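Local coordinates for Lactamase_B domain-containing protein (Pontibacter korlensis, PDB 6XFR) that probably hydrolyses beta-lactam antibiotics with zinc as cofactor, as a periplasmic class B1 metallo-beta-lactamase, at residues 56-60 against 89-93; 166-170 against 214-218. One frame throughout, in Å; residues are numbered along the deposited sequence.

How the contacts relate
The two contacts lie on opposite sides of the chain's centre, in different halves of the metallo-beta-lactamase fold. Their centres are about 33 Å apart and their nearest atoms about 22 Å apart, so they do not touch. Contact 1 comes first along the chain and closes before contact 2 opens. It pairs helices 53-67 and 87-91 beside the sheet that ends in strand 71-75. Contact 2 joins the loop after strand 155-159 to helix 209-217, in the half built on the other five-stranded sheet. The zinc ligands H78, H80 and D82 fall within contact 1's span, H202 within contact 2's, and H141 and C160 between them: each contact packs outer elements of a half whose connections supply zinc ligands.

Contact 1: 56-60 against 89-93; sequences TEELL and AVQRQ
T56 meets A89 and V90 through its methyl group. T56 CG2 lies 3.7 Å from V90 CG2, the two side chains crossing at about a right angle, and it also touches A89 CB. On the next turn of the same helix, L60 reaches over with CD1, which sits 3.9 Å from Q93 OE1 and close to A89 O. At the margin, E57 bends at chi2 (-88°), bringing OE2 to 3.9 Å from A89 CB. E57 OE2 also comes within 4.1 Å of Q93 OE1; as modelled, the amide turns its oxygen, not its NH2, to the carboxylate, and this is no hydrogen bond. R92 adds an opposite charge nearby without closing a salt bridge.

Behind this first shell, T56 is set by its hydroxyl: OG1 bonds to G52 O one turn back, and with chi1 at -58° CG2 faces the other helix. Helix 53-67 is the connection of a beta-alpha-beta crossover between parallel neighbours 43-47 and 71-75, outside one half of the alpha-beta/beta-alpha sandwich. Its early turns pack against helix 87-91 and the loop that follows. Each also touches strand 71-75, L60 on V71 and V90 on C74.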
ATOM      1  N   THR B  56      13.201  16.412  -6.346  1.00 40.44           N
ATOM      2  CA  THR B  56      13.554  15.721  -7.577  1.00 39.69           C
ATOM      3  C   THR B  56      15.051  15.415  -7.640  1.00 42.45           C
ATOM      4  O   THR B  56      15.440  14.360  -8.170  1.00 33.59           O
ATOM      5  CB  THR B  56      13.066  16.534  -8.785  1.00 34.95           C
ATOM      6  OG1 THR B  56      11.645  16.724  -8.674  1.00 30.02           O
ATOM      7  CG2 THR B  56      13.355  15.805 -10.082  1.00 30.66           C
ATOM      8  N   GLU B  57      15.897  16.280  -7.057  1.00 37.81           N
ATOM      9  CA  GLU B  57      17.324  15.970  -7.008  1.00 45.54           C
ATOM     10  C   GLU B  57      17.601  14.753  -6.127  1.00 46.21           C
ATOM     11  O   GLU B  57      18.398  13.881  -6.497  1.00 42.04           O
ATOM     12  CB  GLU B  57      18.099  17.167  -6.462  1.00 56.82           C
ATOM     13  CG  GLU B  57      17.770  18.503  -7.097  1.00 66.28           C
ATOM     14  CD  GLU B  57      18.601  18.782  -8.321  1.00 73.36           C
ATOM     15  OE1 GLU B  57      19.301  19.827  -8.345  1.00 82.00           O
ATOM     16  OE2 GLU B  57      18.549  17.951  -9.258  1.00 72.73           O
ATOM     17  N   GLU B  58      16.930  14.676  -4.964  1.00 50.98           N
ATOM     18  CA  GLU B  58      16.970  13.487  -4.107  1.00 46.58           C
ATOM     19  C   GLU B  58      16.517  12.246  -4.861  1.00 38.17           C
ATOM     20  O   GLU B  58      17.162  11.192  -4.796  1.00 37.94           O
ATOM     21  CB  GLU B  58      16.126  13.710  -2.850  1.00 50.01           C
ATOM     22  CG  GLU B  58      16.769  14.647  -1.834  1.00 64.03           C
ATOM     23  CD  GLU B  58      15.877  14.977  -0.624  1.00 75.74           C
ATOM     24  OE1 GLU B  58      16.376  15.610   0.334  1.00 82.57           O
ATOM     25  OE2 GLU B  58      14.683  14.610  -0.624  1.00 77.83           O
ATOM     26  N   LEU B  59      15.386  12.344  -5.556  1.00 34.92           N
ATOM     27  CA  LEU B  59      14.892  11.221  -6.337  1.00 32.90           C
ATOM     28  C   LEU B  59      15.940  10.757  -7.344  1.00 32.96           C
ATOM     29  O   LEU B  59      16.238   9.565  -7.447  1.00 34.17           O
ATOM     30  CB  LEU B  59      13.577  11.611  -7.021  1.00 34.77           C
ATOM     31  CG  LEU B  59      12.830  10.655  -7.964  1.00 36.20           C
ATOM     32  CD1 LEU B  59      12.777   9.266  -7.398  1.00 43.80           C
ATOM     33  CD2 LEU B  59      11.432  11.169  -8.182  1.00 32.00           C
ATOM     34  N   LEU B  60      16.530  11.678  -8.092  1.00 34.88           N
ATOM     35  CA  LEU B  60      17.579  11.257  -9.013  1.00 43.38           C
ATOM     36  C   LEU B  60      18.724  10.588  -8.257  1.00 44.45           C
ATOM     37  O   LEU B  60      19.129   9.470  -8.590  1.00 48.67           O
ATOM     38  CB  LEU B  60      18.058  12.445  -9.851  1.00 35.31           C
ATOM     39  CG  LEU B  60      16.953  12.947 -10.804  1.00 33.50           C
ATOM     40  CD1 LEU B  60      17.304  14.269 -11.469  1.00 35.25           C
ATOM     41  CD2 LEU B  60      16.553  11.912 -11.826  1.00 32.01           C
ATOM     42  N   ALA B  89      14.715  20.245 -13.173  1.00 49.51           N
ATOM     43  CA  ALA B  89      15.754  19.419 -12.565  1.00 44.75           C
ATOM     44  C   ALA B  89      15.999  18.143 -13.378  1.00 40.52           C
ATOM     45  O   ALA B  89      17.142  17.696 -13.530  1.00 42.42           O
ATOM     46  CB  ALA B  89      15.357  19.090 -11.133  1.00 44.32           C
ATOM     47  N   VAL B  90      14.934  17.538 -13.899  1.00 37.25           N
ATOM     48  CA  VAL B  90      15.070  16.329 -14.706  1.00 36.75           C
ATOM     49  C   VAL B  90      15.781  16.635 -16.023  1.00 40.42           C
ATOM     50  O   VAL B  90      16.700  15.915 -16.435  1.00 40.90           O
ATOM     51  CB  VAL B  90      13.676  15.704 -14.927  1.00 31.64           C
ATOM     52  CG1 VAL B  90      13.675  14.716 -16.074  1.00 29.49           C
ATOM     53  CG2 VAL B  90      13.173  15.079 -13.656  1.00 31.16           C
ATOM     54  N   GLN B  91      15.374  17.715 -16.698  1.00 38.24           N
ATOM     55  CA  GLN B  91      15.898  18.035 -18.018  1.00 37.06           C
ATOM     56  C   GLN B  91      17.354  18.498 -17.953  1.00 48.73           C
ATOM     57  O   GLN B  91      18.128  18.285 -18.898  1.00 41.09           O
ATOM     58  CB  GLN B  91      15.039  19.123 -18.639  1.00 39.94           C
ATOM     59  CG  GLN B  91      13.737  18.629 -19.208  1.00 46.49           C
ATOM     60  CD  GLN B  91      12.883  19.764 -19.752  1.00 40.54           C
ATOM     61  OE1 GLN B  91      12.958  20.882 -19.271  1.00 38.29           O
ATOM     62  NE2 GLN B  91      12.092  19.479 -20.784  1.00 41.68           N
ATOM     63  N   ARG B  92      17.753  19.111 -16.839  1.00 53.36           N
ATOM     64  CA  ARG B  92      19.145  19.462 -16.651  1.00 45.65           C
ATOM     65  C   ARG B  92      20.066  18.255 -16.570  1.00 45.18           C
ATOM     66  O   ARG B  92      21.283  18.435 -16.610  1.00 52.46           O
ATOM     67  CB  ARG B  92      19.324  20.251 -15.391  1.00 48.73           C
ATOM     68  CG  ARG B  92      20.701  20.709 -15.262  1.00 52.76           C
ATOM     69  CD  ARG B  92      20.710  21.843 -14.339  1.00 64.67           C
ATOM     70  NE  ARG B  92      21.290  21.454 -13.069  1.00 71.32           N
ATOM     71  CZ  ARG B  92      22.589  21.522 -12.816  1.00 77.03           C
ATOM     72  NH1 ARG B  92      23.419  21.978 -13.753  1.00 69.87           N
ATOM     73  NH2 ARG B  92      23.046  21.158 -11.629  1.00 84.54           N
ATOM     74  N   GLN B  93      19.543  17.048 -16.368  1.00 42.10           N
ATOM     75  CA  GLN B  93      20.358  15.848 -16.467  1.00 41.70           C
ATOM     76  C   GLN B  93      20.152  15.105 -17.784  1.00 41.82           C
ATOM     77  O   GLN B  93      20.422  13.908 -17.847  1.00 44.37           O
ATOM     78  CB  GLN B  93      20.074  14.920 -15.282  1.00 41.08           C
ATOM     79  CG  GLN B  93      21.236  14.850 -14.221  1.00 48.35           C
ATOM     80  CD  GLN B  93      21.269  16.082 -13.346  1.00 53.19           C
ATOM     81  OE1 GLN B  93      20.271  16.450 -12.720  1.00 55.33           O
ATOM     82  NE2 GLN B  93      22.395  16.750 -13.334  1.00 58.13           N
TER

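Contact 2: 166-170 against 214-218; sequences QAKNL and TLSLL
L217 and L170 lie alongside and slide past each other in opposite directions, L170 CD2 3.9 Å from L217 CB. The two methyls of L217 run on to the loop itself. L217 CD1 sits by two carbonyl oxygens, N169 O at 3.7 Å and A167 O little farther off. It also meets the methyl of A167 (L217 CD1 to A167 CB 4.3 Å). L217 CD2 lies against K168 O, so the forked end of one leucine is lined by the backbone of three successive loop residues. L217 CG stands anti to its carbonyl carbon (chi1 -70°), which carries the fork out to that backbone.

L218 meets L170 differently: the two side chains cross at about a right angle, L170 CD1 lying 3.8 Å from L218 CD2, while L170 CD2 also touches L218 CG. L170 thus packs against two consecutive leucines, both on the same general side of it. No hydrogen bond joins the segments, but A167 O accepts one from H213 NE2, just before 214-218, and N169 OD1 bonds to G171 N in an Asx turn. Q166 NE2 bonds to V10 O of the second subunit.

The loop, leaving the zinc ligand C160 after strand 155-159, packs here on the C-terminal helix 209-217, an outer helix of the sandwich's second half. That helix in turn meets helix 181-191, T214 on I185 and L218 on W181.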
ATOM      1  N   GLN B 166      -9.315   7.642   2.791  1.00 30.64           N
ATOM      2  CA  GLN B 166      -9.508   8.486   3.960  1.00 38.98           C
ATOM      3  C   GLN B 166      -9.692   9.966   3.626  1.00 42.33           C
ATOM      4  O   GLN B 166      -9.789  10.782   4.546  1.00 48.99           O
ATOM      5  CB  GLN B 166      -8.346   8.294   4.939  1.00 33.79           C
ATOM      6  CG  GLN B 166      -8.508   7.020   5.740  1.00 33.44           C
ATOM      7  CD  GLN B 166      -7.377   6.793   6.705  1.00 46.67           C
ATOM      8  OE1 GLN B 166      -6.206   7.016   6.358  1.00 45.57           O
ATOM      9  NE2 GLN B 166      -7.713   6.342   7.940  1.00 35.73           N
ATOM     10  N   ALA B 167      -9.724  10.341   2.351  1.00 47.72           N
ATOM     11  CA  ALA B 167     -10.078  11.715   1.990  1.00 51.76           C
ATOM     12  C   ALA B 167     -11.571  11.940   2.219  1.00 52.00           C
ATOM     13  O   ALA B 167     -12.400  11.108   1.829  1.00 48.58           O
ATOM     14  CB  ALA B 167      -9.716  11.999   0.527  1.00 44.41           C
ATOM     15  N   LYS B 168     -11.921  13.053   2.861  1.00 53.96           N
ATOM     16  CA  LYS B 168     -13.323  13.337   3.146  1.00 55.81           C
ATOM     17  C   LYS B 168     -13.964  14.302   2.161  1.00 55.15           C
ATOM     18  O   LYS B 168     -15.194  14.434   2.159  1.00 54.08           O
ATOM     19  CB  LYS B 168     -13.472  13.904   4.556  1.00 55.64           C
ATOM     20  CG  LYS B 168     -12.711  13.114   5.573  1.00 59.58           C
ATOM     21  CD  LYS B 168     -13.400  11.798   5.810  1.00 63.47           C
ATOM     22  CE  LYS B 168     -13.172  11.352   7.233  1.00 70.10           C
ATOM     23  NZ  LYS B 168     -12.586   9.984   7.299  1.00 69.36           N
ATOM     24  N   ASN B 169     -13.164  14.982   1.345  1.00 52.18           N
ATOM     25  CA  ASN B 169     -13.676  15.818   0.273  1.00 55.93           C
ATOM     26  C   ASN B 169     -12.644  15.801  -0.845  1.00 60.36           C
ATOM     27  O   ASN B 169     -11.635  15.093  -0.771  1.00 60.48           O
ATOM     28  CB  ASN B 169     -13.959  17.242   0.755  1.00 53.12           C
ATOM     29  CG  ASN B 169     -12.875  17.775   1.648  1.00 52.95           C
ATOM     30  OD1 ASN B 169     -11.701  17.837   1.256  1.00 51.45           O
ATOM     31  ND2 ASN B 169     -13.251  18.147   2.870  1.00 56.30           N
ATOM     32  N   LEU B 170     -12.897  16.587  -1.887  1.00 61.79           N
ATOM     33  CA  LEU B 170     -12.033  16.599  -3.065  1.00 62.08           C
ATOM     34  C   LEU B 170     -10.885  17.601  -2.953  1.00 57.84           C
ATOM     35  O   LEU B 170     -10.033  17.652  -3.850  1.00 50.46           O
ATOM     36  CB  LEU B 170     -12.863  16.903  -4.310  1.00 57.80           C
ATOM     37  CG  LEU B 170     -14.096  16.030  -4.472  1.00 46.01           C
ATOM     38  CD1 LEU B 170     -15.127  16.834  -5.236  1.00 45.20           C
ATOM     39  CD2 LEU B 170     -13.736  14.757  -5.208  1.00 42.15           C
ATOM     40  N   THR B 214     -13.806   7.766  -4.769  1.00 37.05           N
ATOM     41  CA  THR B 214     -13.764   9.050  -5.446  1.00 40.06           C
ATOM     42  C   THR B 214     -15.109   9.366  -6.092  1.00 39.99           C
ATOM     43  O   THR B 214     -15.650  10.463  -5.906  1.00 50.83           O
ATOM     44  CB  THR B 214     -12.636   9.039  -6.467  1.00 43.00           C
ATOM     45  OG1 THR B 214     -11.386   8.916  -5.756  1.00 39.62           O
ATOM     46  CG2 THR B 214     -12.650  10.309  -7.305  1.00 38.74           C
ATOM     47  N   LEU B 215     -15.730   8.370  -6.736  1.00 30.45           N
ATOM     48  CA  LEU B 215     -17.082   8.556  -7.252  1.00 32.49           C
ATOM     49  C   LEU B 215     -18.045   9.030  -6.164  1.00 35.94           C
ATOM     50  O   LEU B 215     -18.895   9.899  -6.396  1.00 37.30           O
ATOM     51  CB  LEU B 215     -17.587   7.238  -7.834  1.00 37.71           C
ATOM     52  CG  LEU B 215     -18.494   7.414  -9.037  1.00 43.63           C
ATOM     53  CD1 LEU B 215     -17.623   7.944 -10.184  1.00 42.72           C
ATOM     54  CD2 LEU B 215     -19.195   6.115  -9.385  1.00 38.60           C
ATOM     55  N   SER B 216     -17.938   8.450  -4.974  1.00 35.63           N
ATOM     56  CA  SER B 216     -18.819   8.823  -3.881  1.00 38.96           C
ATOM     57  C   SER B 216     -18.605  10.280  -3.456  1.00 38.71           C
ATOM     58  O   SER B 216     -19.569  11.006  -3.192  1.00 41.65           O
ATOM     59  CB  SER B 216     -18.589   7.851  -2.721  1.00 39.71           C
ATOM     60  OG  SER B 216     -19.211   8.298  -1.530  1.00 55.51           O
ATOM     61  N   LEU B 217     -17.350  10.717  -3.356  1.00 35.95           N
ATOM     62  CA  LEU B 217     -17.072  12.103  -2.989  1.00 47.21           C
ATOM     63  C   LEU B 217     -17.632  13.102  -4.005  1.00 46.48           C
ATOM     64  O   LEU B 217     -18.054  14.199  -3.627  1.00 48.66           O
ATOM     65  CB  LEU B 217     -15.560  12.311  -2.839  1.00 42.82           C
ATOM     66  CG  LEU B 217     -14.858  11.663  -1.650  1.00 35.74           C
ATOM     67  CD1 LEU B 217     -13.379  11.983  -1.730  1.00 31.80           C
ATOM     68  CD2 LEU B 217     -15.456  12.117  -0.330  1.00 37.20           C
ATOM     69  N   LEU B 218     -17.631  12.743  -5.282  1.00 43.84           N
ATOM     70  CA  LEU B 218     -18.056  13.610  -6.381  1.00 40.85           C
ATOM     71  C   LEU B 218     -19.560  13.843  -6.512  1.00 41.44           C
ATOM     72  O   LEU B 218     -20.135  14.692  -5.843  1.00 48.02           O
ATOM     73  CB  LEU B 218     -17.539  13.031  -7.704  1.00 35.31           C
ATOM     74  CG  LEU B 218     -16.102  13.421  -7.954  1.00 32.61           C
ATOM     75  CD1 LEU B 218     -15.478  12.512  -9.010  1.00 31.05           C
ATOM     76  CD2 LEU B 218     -16.067  14.894  -8.397  1.00 34.33           C
TER